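Local coordinates for histidine-rich glycoprotein (Oryctolagus cuniculus, PDB 4CCV), which is a plasma glycoprotein that binds heme, heparin, heparan sulfate, plasminogen, thrombospondin and divalent metal ions, with its second cystatin domain (N2) forming this chain, at residues A[34-43]-A[55-64]; A[71-82]-A[95-106]. All blocks are in the same frame, centred on the assembly; numbering follows the deposited sequence.

Interaction 1: residues A[34-43]-A[55-64]; sequences SFRVDRVERV and YVDFSVRNCS. With NAG (2-acetamido-2-deoxy-beta-D-glucopyranose), chain B; GSH (glutathione), chain C.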
loop_
_atom_site.group_PDB
_atom_site.type_symbol
_atom_site.label_atom_id
_atom_site.label_comp_id
_atom_site.label_asym_id
_atom_site.label_seq_id
_atom_site.Cartn_x
_atom_site.Cartn_y
_atom_site.Cartn_z
ATOM N N SER A 34 9.294 1.690 -11.074
ATOM C CA SER A 34 10.409 1.129 -10.322
ATOM C C SER A 34 10.063 0.827 -8.852
ATOM O O SER A 34 10.941 0.464 -8.066
ATOM C CB SER A 34 11.592 2.120 -10.323
ATOM O OG SER A 34 11.269 3.208 -9.449
ATOM N N PHE A 35 8.817 1.011 -8.432
ATOM C CA PHE A 35 8.514 1.030 -7.006
ATOM C C PHE A 35 8.427 -0.402 -6.399
ATOM O O PHE A 35 8.063 -1.354 -7.088
ATOM C CB PHE A 35 7.219 1.822 -6.730
ATOM C CG PHE A 35 7.399 3.316 -6.584
ATOM C CD1 PHE A 35 7.895 4.096 -7.612
ATOM C CD2 PHE A 35 7.018 3.944 -5.419
ATOM C CE1 PHE A 35 8.046 5.472 -7.477
ATOM C CE2 PHE A 35 7.123 5.324 -5.270
ATOM C CZ PHE A 35 7.656 6.092 -6.290
ATOM N N ARG A 36 8.797 -0.529 -5.126
ATOM C CA ARG A 36 8.673 -1.799 -4.376
ATOM C C ARG A 36 8.165 -1.537 -2.971
ATOM O O ARG A 36 8.322 -0.453 -2.460
ATOM C CB ARG A 36 10.009 -2.485 -4.301
ATOM C CG ARG A 36 10.571 -2.758 -5.668
ATOM C CD ARG A 36 11.860 -3.521 -5.469
ATOM N NE ARG A 36 12.498 -3.935 -6.711
ATOM C CZ ARG A 36 13.672 -4.564 -6.761
ATOM N NH1 ARG A 36 14.343 -4.842 -5.636
ATOM N NH2 ARG A 36 14.177 -4.917 -7.939
ATOM N N VAL A 37 7.464 -2.515 -2.398
ATOM C CA VAL A 37 6.902 -2.398 -1.067
ATOM C C VAL A 37 8.047 -2.416 -0.096
ATOM O O VAL A 37 8.975 -3.265 -0.248
ATOM C CB VAL A 37 5.960 -3.635 -0.770
ATOM C CG1 VAL A 37 5.560 -3.658 0.699
ATOM C CG2 VAL A 37 4.761 -3.481 -1.691
ATOM N N ASP A 38 7.989 -1.497 0.875
ATOM C CA ASP A 38 8.977 -1.433 1.941
ATOM C C ASP A 38 8.402 -2.334 3.076
ATOM O O ASP A 38 8.841 -3.494 3.198
ATOM C CB ASP A 38 9.251 0.014 2.367
ATOM C CG ASP A 38 10.482 0.135 3.268
ATOM O OD1 ASP A 38 10.954 -0.920 3.779
ATOM O OD2 ASP A 38 10.969 1.281 3.468
ATOM N N ARG A 39 7.451 -1.838 3.879
ATOM C CA ARG A 39 6.889 -2.603 5.023
ATOM C C ARG A 39 5.371 -2.484 4.950
ATOM O O ARG A 39 4.856 -1.407 4.569
ATOM C CB ARG A 39 7.260 -2.012 6.382
ATOM C CG ARG A 39 8.720 -2.073 6.735
ATOM C CD ARG A 39 9.062 -1.506 8.102
ATOM N NE ARG A 39 10.541 -1.429 8.166
ATOM C CZ ARG A 39 11.272 -0.290 8.176
ATOM N NH1 ARG A 39 10.700 0.906 8.235
ATOM N NH2 ARG A 39 12.605 -0.338 8.204
ATOM N N VAL A 40 4.663 -3.542 5.342
ATOM C CA VAL A 40 3.244 -3.442 5.650
ATOM C C VAL A 40 3.143 -2.777 7.003
ATOM O O VAL A 40 3.744 -3.276 7.954
ATOM C CB VAL A 40 2.566 -4.839 5.646
ATOM C CG1 VAL A 40 1.090 -4.715 5.980
ATOM C CG2 VAL A 40 2.664 -5.448 4.271
ATOM N N GLU A 41 2.453 -1.635 7.093
ATOM C CA GLU A 41 2.444 -0.813 8.304
ATOM C C GLU A 41 1.260 -1.050 9.245
ATOM O O GLU A 41 1.414 -0.957 10.461
ATOM C CB GLU A 41 2.455 0.683 7.897
ATOM C CG GLU A 41 3.544 1.025 6.877
ATOM C CD GLU A 41 4.852 1.459 7.495
ATOM O OE1 GLU A 41 4.789 1.837 8.669
ATOM O OE2 GLU A 41 5.918 1.490 6.813
ATOM N N ARG A 42 0.114 -1.413 8.688
ATOM C CA ARG A 42 -1.138 -1.521 9.419
ATOM C C ARG A 42 -2.176 -2.216 8.545
ATOM O O ARG A 42 -2.222 -2.019 7.327
ATOM C CB ARG A 42 -1.606 -0.092 9.816
ATOM C CG ARG A 42 -2.902 -0.107 10.600
ATOM C CD ARG A 42 -3.278 1.249 11.142
ATOM N NE ARG A 42 -3.533 2.187 10.064
ATOM C CZ ARG A 42 -4.016 3.402 10.223
ATOM N NH1 ARG A 42 -4.294 3.886 11.425
ATOM N NH2 ARG A 42 -4.210 4.131 9.135
ATOM N N VAL A 43 -3.028 -3.034 9.145
ATOM C CA VAL A 43 -4.126 -3.650 8.422
ATOM C C VAL A 43 -5.379 -3.507 9.274
ATOM O O VAL A 43 -5.419 -3.903 10.461
ATOM C CB VAL A 43 -3.904 -5.135 8.165
ATOM C CG1 VAL A 43 -5.123 -5.808 7.513
ATOM C CG2 VAL A 43 -2.611 -5.389 7.368
ATOM N N TYR A 55 -8.021 -3.022 4.726
ATOM C CA TYR A 55 -7.318 -1.818 4.303
ATOM C C TYR A 55 -5.881 -2.033 4.704
ATOM O O TYR A 55 -5.546 -2.135 5.903
ATOM C CB TYR A 55 -7.927 -0.540 4.913
ATOM C CG TYR A 55 -9.378 -0.362 4.451
ATOM C CD1 TYR A 55 -9.684 0.290 3.258
ATOM C CD2 TYR A 55 -10.435 -0.845 5.200
ATOM C CE1 TYR A 55 -11.017 0.450 2.847
ATOM C CE2 TYR A 55 -11.764 -0.708 4.777
ATOM C CZ TYR A 55 -12.047 -0.034 3.615
ATOM O OH TYR A 55 -13.375 0.074 3.163
ATOM N N VAL A 56 -5.060 -2.279 3.690
ATOM C CA VAL A 56 -3.679 -2.656 3.906
ATOM C C VAL A 56 -2.877 -1.404 3.660
ATOM O O VAL A 56 -2.834 -0.970 2.518
ATOM C CB VAL A 56 -3.230 -3.731 2.926
ATOM C CG1 VAL A 56 -1.764 -4.095 3.164
ATOM C CG2 VAL A 56 -4.084 -4.974 3.102
ATOM N N ASP A 57 -2.239 -0.858 4.709
ATOM C CA ASP A 57 -1.469 0.402 4.653
ATOM C C ASP A 57 -0.016 -0.014 4.608
ATOM O O ASP A 57 0.423 -0.763 5.467
ATOM C CB ASP A 57 -1.665 1.294 5.892
ATOM C CG ASP A 57 -3.101 1.811 6.049
ATOM O OD1 ASP A 57 -3.748 1.872 5.014
ATOM O OD2 ASP A 57 -3.592 2.111 7.162
ATOM N N PHE A 58 0.686 0.435 3.584
ATOM C CA PHE A 58 2.050 -0.015 3.321
ATOM C C PHE A 58 2.957 1.096 2.832
ATOM O O PHE A 58 2.473 2.082 2.248
ATOM C CB PHE A 58 2.101 -1.290 2.427
ATOM C CG PHE A 58 1.571 -1.141 1.054
ATOM C CD1 PHE A 58 0.218 -1.305 0.795
ATOM C CD2 PHE A 58 2.412 -0.900 -0.008
ATOM C CE1 PHE A 58 -0.262 -1.244 -0.495
ATOM C CE2 PHE A 58 1.935 -0.796 -1.299
ATOM C CZ PHE A 58 0.586 -1.017 -1.544
ATOM N N SER A 59 4.264 0.981 3.153
ATOM C CA SER A 59 5.249 1.922 2.676
ATOM C C SER A 59 5.832 1.366 1.402
ATOM O O SER A 59 5.835 0.145 1.204
ATOM C CB SER A 59 6.361 2.185 3.704
ATOM O OG SER A 59 6.753 1.004 4.318
ATOM N N VAL A 60 6.280 2.282 0.544
ATOM C CA VAL A 60 6.939 1.971 -0.710
ATOM C C VAL A 60 8.240 2.769 -0.898
ATOM O O VAL A 60 8.399 3.801 -0.284
ATOM C CB VAL A 60 5.985 2.193 -1.907
ATOM C CG1 VAL A 60 4.802 1.209 -1.808
ATOM C CG2 VAL A 60 5.491 3.659 -2.033
ATOM N N ARG A 61 9.123 2.288 -1.772
ATOM C CA ARG A 61 10.323 3.004 -2.175
ATOM C C ARG A 61 10.386 3.125 -3.687
ATOM O O ARG A 61 10.015 2.217 -4.421
ATOM C CB ARG A 61 11.585 2.254 -1.726
ATOM C CG ARG A 61 11.788 2.210 -0.228
ATOM C CD ARG A 61 11.842 3.608 0.385
ATOM N NE ARG A 61 12.311 3.553 1.777
ATOM C CZ ARG A 61 13.087 4.474 2.368
ATOM N NH1 ARG A 61 13.506 5.534 1.680
ATOM N NH2 ARG A 61 13.468 4.315 3.641
ATOM N N ASN A 62 10.898 4.264 -4.134
ATOM C CA ASN A 62 11.121 4.531 -5.541
ATOM C C ASN A 62 12.500 4.035 -5.898
ATOM O O ASN A 62 13.503 4.761 -5.691
ATOM C CB ASN A 62 11.040 6.045 -5.785
ATOM C CG ASN A 62 11.169 6.402 -7.235
ATOM O OD1 ASN A 62 11.710 5.639 -8.023
ATOM N ND2 ASN A 62 10.687 7.577 -7.602
ATOM N N CYS A 63 12.589 2.809 -6.406
ATOM C CA CYS A 63 13.922 2.205 -6.565
ATOM C C CYS A 63 14.773 2.872 -7.637
ATOM O O CYS A 63 16.005 2.670 -7.659
ATOM C CB CYS A 63 13.854 0.705 -6.814
ATOM S SG CYS A 63 13.037 -0.119 -5.411
ATOM N N SER A 64 14.181 3.665 -8.530
ATOM C CA SER A 64 15.045 4.342 -9.493
ATOM C C SER A 64 15.907 5.408 -8.758
ATOM O O SER A 64 17.045 5.732 -9.194
ATOM C CB SER A 64 14.275 4.914 -10.663
ATOM O OG SER A 64 13.658 6.114 -10.326
HETATM C C1 NAG B . 10.745 8.022 -8.967
HETATM C C2 NAG B . 9.663 8.999 -9.349
HETATM C C3 NAG B . 9.886 9.337 -10.811
HETATM C C4 NAG B . 11.276 9.822 -11.130
HETATM C C5 NAG B . 12.349 8.876 -10.617
HETATM C C6 NAG B . 13.762 9.527 -10.669
HETATM C C7 NAG B . 7.302 8.982 -8.570
HETATM C C8 NAG B . 5.920 8.332 -8.620
HETATM N N2 NAG B . 8.304 8.464 -9.274
HETATM O O3 NAG B . 8.964 10.310 -11.156
HETATM O O4 NAG B . 11.365 9.781 -12.526
HETATM O O5 NAG B . 12.058 8.488 -9.277
HETATM O O6 NAG B . 13.655 10.769 -9.962
HETATM O O7 NAG B . 7.441 9.927 -7.819
HETATM N N1 GSH C . 14.286 -0.508 1.281
HETATM C CA1 GSH C . 14.122 -1.941 1.185
HETATM C C1 GSH C . 15.513 -2.565 1.213
HETATM O O11 GSH C . 16.249 -2.290 2.203
HETATM O O12 GSH C . 15.952 -3.302 0.314
HETATM C CB1 GSH C . 13.177 -2.103 0.002
HETATM C CG1 GSH C . 13.475 -3.326 -0.847
HETATM C CD1 GSH C . 14.321 -3.034 -2.066
HETATM O OE1 GSH C . 14.299 -3.895 -2.892
HETATM N N2 GSH C . 15.049 -1.910 -2.309
HETATM C CA2 GSH C . 15.762 -1.802 -3.590
HETATM C C2 GSH C . 17.035 -2.623 -3.722
HETATM O O2 GSH C . 17.459 -2.810 -4.860
HETATM C CB2 GSH C . 16.046 -0.340 -3.879
HETATM S SG2 GSH C . 14.464 0.555 -3.714
HETATM N N3 GSH C . 17.657 -3.049 -2.600
HETATM C CA3 GSH C . 18.999 -3.655 -2.539
HETATM C C3 GSH C . 19.230 -4.761 -3.549
HETATM O O31 GSH C . 18.470 -5.758 -3.519
HETATM O O32 GSH C . 20.167 -4.634 -4.380
#

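Interaction 2: residues A[71-82]-A[95-106]; sequences HPAFGFCRADLS and DVIISCEVFNFE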
loop_
_atom_site.group_PDB
_atom_site.type_symbol
_atom_site.label_atom_id
_atom_site.label_comp_id
_atom_site.label_asym_id
_atom_site.label_seq_id
_atom_site.Cartn_x
_atom_site.Cartn_y
_atom_site.Cartn_z
ATOM N N HIS A 71 18.127 11.930 -5.048
ATOM C CA HIS A 71 17.386 12.281 -3.847
ATOM C C HIS A 71 16.495 11.074 -3.430
ATOM O O HIS A 71 15.778 10.523 -4.259
ATOM C CB HIS A 71 16.550 13.515 -4.120
ATOM C CG HIS A 71 17.384 14.763 -4.250
ATOM N ND1 HIS A 71 17.379 15.594 -5.363
ATOM C CD2 HIS A 71 18.212 15.335 -3.366
ATOM C CE1 HIS A 71 18.186 16.619 -5.153
ATOM N NE2 HIS A 71 18.694 16.494 -3.937
ATOM N N PRO A 72 16.538 10.697 -2.141
ATOM C CA PRO A 72 15.676 9.638 -1.621
ATOM C C PRO A 72 14.172 9.946 -1.776
ATOM O O PRO A 72 13.766 11.128 -1.832
ATOM C CB PRO A 72 16.098 9.544 -0.131
ATOM C CG PRO A 72 17.423 10.149 -0.036
ATOM C CD PRO A 72 17.536 11.148 -1.151
ATOM N N ALA A 73 13.357 8.886 -1.855
ATOM C CA ALA A 73 11.903 9.045 -1.894
ATOM C C ALA A 73 11.240 7.912 -1.129
ATOM O O ALA A 73 11.910 6.906 -0.749
ATOM C CB ALA A 73 11.375 9.238 -3.313
ATOM N N PHE A 74 10.035 8.191 -0.664
ATOM C CA PHE A 74 9.270 7.222 0.143
ATOM C C PHE A 74 7.827 7.473 -0.243
ATOM O O PHE A 74 7.495 8.554 -0.732
ATOM C CB PHE A 74 9.587 7.471 1.630
ATOM C CG PHE A 74 8.708 6.749 2.597
ATOM C CD1 PHE A 74 7.434 7.280 2.971
ATOM C CD2 PHE A 74 9.136 5.546 3.182
ATOM C CE1 PHE A 74 6.625 6.600 3.876
ATOM C CE2 PHE A 74 8.329 4.883 4.103
ATOM C CZ PHE A 74 7.082 5.419 4.450
ATOM N N GLY A 75 6.970 6.472 -0.110
ATOM C CA GLY A 75 5.545 6.696 -0.300
ATOM C C GLY A 75 4.721 5.907 0.673
ATOM O O GLY A 75 5.193 4.939 1.253
ATOM N N PHE A 76 3.463 6.299 0.841
ATOM C CA PHE A 76 2.524 5.465 1.570
ATOM C C PHE A 76 1.419 5.093 0.584
ATOM O O PHE A 76 0.991 5.964 -0.180
ATOM C CB PHE A 76 1.922 6.284 2.754
ATOM C CG PHE A 76 2.731 6.293 4.016
ATOM C CD1 PHE A 76 3.224 5.124 4.567
ATOM C CD2 PHE A 76 2.973 7.500 4.708
ATOM C CE1 PHE A 76 3.943 5.134 5.726
ATOM C CE2 PHE A 76 3.674 7.493 5.904
ATOM C CZ PHE A 76 4.198 6.312 6.400
ATOM N N CYS A 77 0.928 3.837 0.640
ATOM C CA CYS A 77 -0.205 3.380 -0.121
ATOM C C CYS A 77 -1.220 2.757 0.816
ATOM O O CYS A 77 -0.885 2.238 1.889
ATOM C CB CYS A 77 0.163 2.356 -1.195
ATOM S SG CYS A 77 1.440 2.873 -2.363
ATOM N N ARG A 78 -2.481 2.828 0.392
ATOM C CA ARG A 78 -3.539 2.049 1.004
ATOM C C ARG A 78 -4.197 1.248 -0.106
ATOM O O ARG A 78 -4.605 1.818 -1.104
ATOM C CB ARG A 78 -4.600 2.939 1.689
ATOM C CG ARG A 78 -5.826 2.144 2.126
ATOM C CD ARG A 78 -6.775 2.871 3.068
ATOM N NE ARG A 78 -6.200 2.864 4.408
ATOM C CZ ARG A 78 -6.812 3.328 5.493
ATOM N NH1 ARG A 78 -8.006 3.905 5.412
ATOM N NH2 ARG A 78 -6.203 3.277 6.674
ATOM N N ALA A 79 -4.313 -0.058 0.111
ATOM C CA ALA A 79 -5.071 -0.949 -0.729
ATOM C C ALA A 79 -6.308 -1.402 0.009
ATOM O O ALA A 79 -6.252 -2.000 1.087
ATOM C CB ALA A 79 -4.240 -2.159 -1.157
ATOM N N ASP A 80 -7.431 -1.211 -0.635
ATOM C CA ASP A 80 -8.694 -1.641 -0.083
ATOM C C ASP A 80 -9.021 -2.957 -0.761
ATOM O O ASP A 80 -9.399 -2.945 -1.938
ATOM C CB ASP A 80 -9.788 -0.621 -0.355
ATOM C CG ASP A 80 -11.213 -1.185 -0.097
ATOM O OD1 ASP A 80 -11.396 -2.310 0.477
ATOM O OD2 ASP A 80 -12.164 -0.506 -0.515
ATOM N N LEU A 81 -8.955 -4.067 -0.041
ATOM C CA LEU A 81 -9.312 -5.382 -0.632
ATOM C C LEU A 81 -10.713 -5.788 -0.153
ATOM O O LEU A 81 -10.991 -5.857 1.050
ATOM C CB LEU A 81 -8.329 -6.464 -0.209
ATOM C CG LEU A 81 -6.843 -6.036 -0.234
ATOM C CD1 LEU A 81 -5.946 -6.907 0.663
ATOM C CD2 LEU A 81 -6.339 -6.081 -1.626
ATOM N N SER A 82 -11.597 -5.987 -1.109
ATOM C CA SER A 82 -12.955 -6.315 -0.807
ATOM C C SER A 82 -13.224 -7.788 -1.097
ATOM O O SER A 82 -13.016 -8.274 -2.213
ATOM C CB SER A 82 -13.872 -5.430 -1.648
ATOM O OG SER A 82 -15.190 -5.672 -1.287
ATOM N N ASP A 95 -12.645 -7.263 -5.634
ATOM C CA ASP A 95 -12.035 -6.067 -6.192
ATOM C C ASP A 95 -11.072 -5.357 -5.252
ATOM O O ASP A 95 -11.065 -5.599 -4.069
ATOM C CB ASP A 95 -13.086 -5.070 -6.706
ATOM C CG ASP A 95 -14.033 -4.623 -5.643
ATOM O OD1 ASP A 95 -13.565 -4.026 -4.682
ATOM O OD2 ASP A 95 -15.264 -4.874 -5.753
ATOM N N VAL A 96 -10.263 -4.457 -5.820
ATOM C CA VAL A 96 -9.204 -3.785 -5.087
ATOM C C VAL A 96 -9.170 -2.326 -5.534
ATOM O O VAL A 96 -9.277 -2.036 -6.736
ATOM C CB VAL A 96 -7.857 -4.467 -5.362
ATOM C CG1 VAL A 96 -6.724 -3.758 -4.643
ATOM C CG2 VAL A 96 -7.864 -5.930 -4.913
ATOM N N ILE A 97 -9.062 -1.403 -4.570
ATOM C CA ILE A 97 -8.852 0.000 -4.838
ATOM C C ILE A 97 -7.549 0.441 -4.165
ATOM O O ILE A 97 -7.358 0.175 -2.974
ATOM C CB ILE A 97 -10.023 0.827 -4.290
ATOM C CG1 ILE A 97 -11.330 0.358 -4.962
ATOM C CG2 ILE A 97 -9.760 2.314 -4.515
ATOM C CD1 ILE A 97 -12.582 0.796 -4.250
ATOM N N ILE A 98 -6.651 1.062 -4.944
ATOM C CA ILE A 98 -5.372 1.518 -4.414
ATOM C C ILE A 98 -5.049 2.982 -4.742
ATOM O O ILE A 98 -5.215 3.462 -5.885
ATOM C CB ILE A 98 -4.227 0.591 -4.855
ATOM C CG1 ILE A 98 -2.851 1.230 -4.614
ATOM C CG2 ILE A 98 -4.353 0.171 -6.299
ATOM C CD1 ILE A 98 -1.829 0.142 -4.550
ATOM N N SER A 99 -4.621 3.676 -3.718
ATOM C CA SER A 99 -4.027 5.001 -3.825
ATOM C C SER A 99 -2.674 5.036 -3.141
ATOM O O SER A 99 -2.467 4.365 -2.146
ATOM C CB SER A 99 -4.948 6.042 -3.144
ATOM O OG SER A 99 -6.043 6.177 -4.016
ATOM N N CYS A 100 -1.808 5.905 -3.658
ATOM C CA CYS A 100 -0.498 6.120 -3.166
ATOM C C CYS A 100 -0.146 7.624 -3.160
ATOM O O CYS A 100 -0.655 8.400 -4.006
ATOM C CB CYS A 100 0.534 5.429 -4.041
ATOM S SG CYS A 100 0.479 3.576 -4.098
ATOM N N GLU A 101 0.753 7.992 -2.251
ATOM C CA GLU A 101 1.249 9.374 -2.143
ATOM C C GLU A 101 2.745 9.248 -1.900
ATOM O O GLU A 101 3.144 8.375 -1.122
ATOM C CB GLU A 101 0.624 10.036 -0.935
ATOM C CG GLU A 101 -0.859 10.306 -1.074
ATOM C CD GLU A 101 -1.187 11.362 -2.134
ATOM O OE1 GLU A 101 -0.340 12.259 -2.374
ATOM O OE2 GLU A 101 -2.295 11.284 -2.711
ATOM N N VAL A 102 3.546 10.097 -2.536
ATOM C CA VAL A 102 4.996 10.004 -2.477
ATOM C C VAL A 102 5.532 11.237 -1.730
ATOM O O VAL A 102 4.885 12.285 -1.700
ATOM C CB VAL A 102 5.536 9.981 -3.896
ATOM C CG1 VAL A 102 7.038 10.025 -3.922
ATOM C CG2 VAL A 102 5.072 8.720 -4.570
ATOM N N PHE A 103 6.680 11.060 -1.115
ATOM C CA PHE A 103 7.335 12.059 -0.278
ATOM C C PHE A 103 8.780 12.089 -0.803
ATOM O O PHE A 103 9.542 11.145 -0.550
ATOM C CB PHE A 103 7.320 11.621 1.197
ATOM C CG PHE A 103 7.872 12.660 2.169
ATOM C CD1 PHE A 103 7.308 13.952 2.254
ATOM C CD2 PHE A 103 8.883 12.341 3.044
ATOM C CE1 PHE A 103 7.786 14.884 3.172
ATOM C CE2 PHE A 103 9.377 13.292 3.942
ATOM C CZ PHE A 103 8.827 14.549 4.000
ATOM N N ASN A 104 9.135 13.133 -1.550
ATOM C CA ASN A 104 10.480 13.291 -2.156
ATOM C C ASN A 104 11.367 14.221 -1.288
ATOM O O ASN A 104 10.966 15.304 -0.879
ATOM C CB ASN A 104 10.419 13.847 -3.593
ATOM C CG ASN A 104 9.757 12.894 -4.559
ATOM O OD1 ASN A 104 10.075 11.714 -4.626
ATOM N ND2 ASN A 104 8.800 13.421 -5.323
ATOM N N PHE A 105 12.539 13.728 -0.952
ATOM C CA PHE A 105 13.503 14.427 -0.127
ATOM C C PHE A 105 13.700 15.899 -0.528
ATOM O O PHE A 105 13.733 16.769 0.320
ATOM C CB PHE A 105 14.835 13.662 -0.222
ATOM C CG PHE A 105 15.887 14.158 0.710
ATOM C CD1 PHE A 105 15.974 13.666 1.987
ATOM C CD2 PHE A 105 16.822 15.092 0.280
ATOM C CE1 PHE A 105 16.950 14.124 2.848
ATOM C CE2 PHE A 105 17.836 15.538 1.149
ATOM C CZ PHE A 105 17.853 15.067 2.434
ATOM N N GLU A 106 13.807 16.139 -1.826
ATOM C CA GLU A 106 14.119 17.470 -2.366
ATOM C C GLU A 106 12.916 18.446 -2.480
ATOM O O GLU A 106 13.125 19.575 -2.816
ATOM C CB GLU A 106 14.831 17.340 -3.734
ATOM C CG GLU A 106 13.982 17.050 -4.990
ATOM C CD GLU A 106 13.447 15.612 -5.161
ATOM O OE1 GLU A 106 13.513 14.720 -4.251
ATOM O OE2 GLU A 106 12.917 15.352 -6.262
#

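Interaction 1: residues A[34-43]-A[55-64]
Asn62 lies across one face of the Phe35 ring, its CA 3.7 Å from the ring centroid in a CH-pi contact, while Val60 CG2 meets the ring at its edge. With CG anti to the backbone N (chi1 -176°), the Asn62 amide lies over the CE1 side of the ring, turned 34° from it, and ND2 carries the N-linked sugar. Just past the strand, Cys63 SG forms a mixed disulfide with glutathione SG2, modelled long at 2.3 Å; Arg36, extended from CG to NE, passes the sulfur and hydrogen-bonds through NH1 to glutathione OE1 (2.9 Å). On the same face Arg61 NE forms a salt bridge with Asp38 OD2 (3.1 Å), from above the carboxylate plane. These strands form a hairpin of the cystatin sheet, interrupted by two beta bulges. At the first, Ser59 OG accepts from Arg39 N and donates to the anti lone pair of Glu41 OE2 (2.7 Å). In the second, a classic bulge, Glu41 and Arg42 both face Asp57, Glu41 N bonding to Asp57 O (2.7 Å). Arg42 grips Asp57 OD2 side-on, NE and NH2 each at 2.9 Å, and Arg78 holds OD1. Helix 15-27 covers Val37 and Phe58.

Interaction 2: residues A[71-82]-A[95-106]
His71 lays one ring face against the aliphatic part of Glu106, whose CB sits 3.6 Å from the ring centroid in a CH-pi contact. The Glu106 carboxylate is turned only 15° from the ring plane, and Arg65 pairs with its OE2. Pro72 runs alongside Phe105, CD to CB 3.8 Å, and its carbonyl receives Phe105 N, continuing the antiparallel pairing just past the strand of Phe103 and Asn104. Ala73 CB then touches Asn104 OD1 at 3.1 Å, while ND2 of the same amide bonds to Glu107. Phe74 and Phe103 exchange two backbone hydrogen bonds, the shorter from Phe103 N to Phe74 O (2.7 Å). Gly75 brings its backbone within 4.0 Å of Val102, measured CA to CA. Phe74 turns an edge, through CE1, onto one face of the Phe76 ring, on the side of the sheet that also carries Glu101 and Phe103. At Cys77 a disulfide to Cys100 (SG to SG 2.1 Å) spans a non-hydrogen-bonded pair; both sulfurs stand anti to their carbonyl carbons (chi1 -55° and -65°), and the covalent link locks together two strands already in register. Arg78 pairs with Ser99 through the backbone and sends its guanidinium to Asp57. Asp80 lies beside Ile97, while its OD1 is taken by Asn53. Leu81 packs CD2 against Val96 CG2 at 3.6 Å, and Ser82 closes the series, its backbone N bonded to Asp95 O while Arg51 serves both side chains. This is the last hairpin of the five-stranded cystatin sheet: strand 95-104 is outermost within the chain, strand 51-62 flanks 73-84 on the other side, and helix 15-27 packs on Ala79, Leu81 and Ile98.

From the N terminus the chain runs through strand 4-7 and helix 15-27 before entering 34-43. Interaction 1 closes the first hairpin when 55-64 folds back, with eleven residues between the segments. Only then does interaction 2 open at 71-82, closing at 95-106 after twelve more, so the two lie in series, neither nested nor crossed. Strands 51-62 and 73-84 are adjacent, which makes the inner arms of both hairpins neighbours in one antiparallel sheet. They are joined through the backbone, with Phe58 O 2.8 Å from Cys77 N in a probable hydrogen bond, by the Asp57–Arg78 salt bridge, and by packing of Ser59 on Phe74 and Tyr55 on Asp80, tying four consecutive strands together beside the helix.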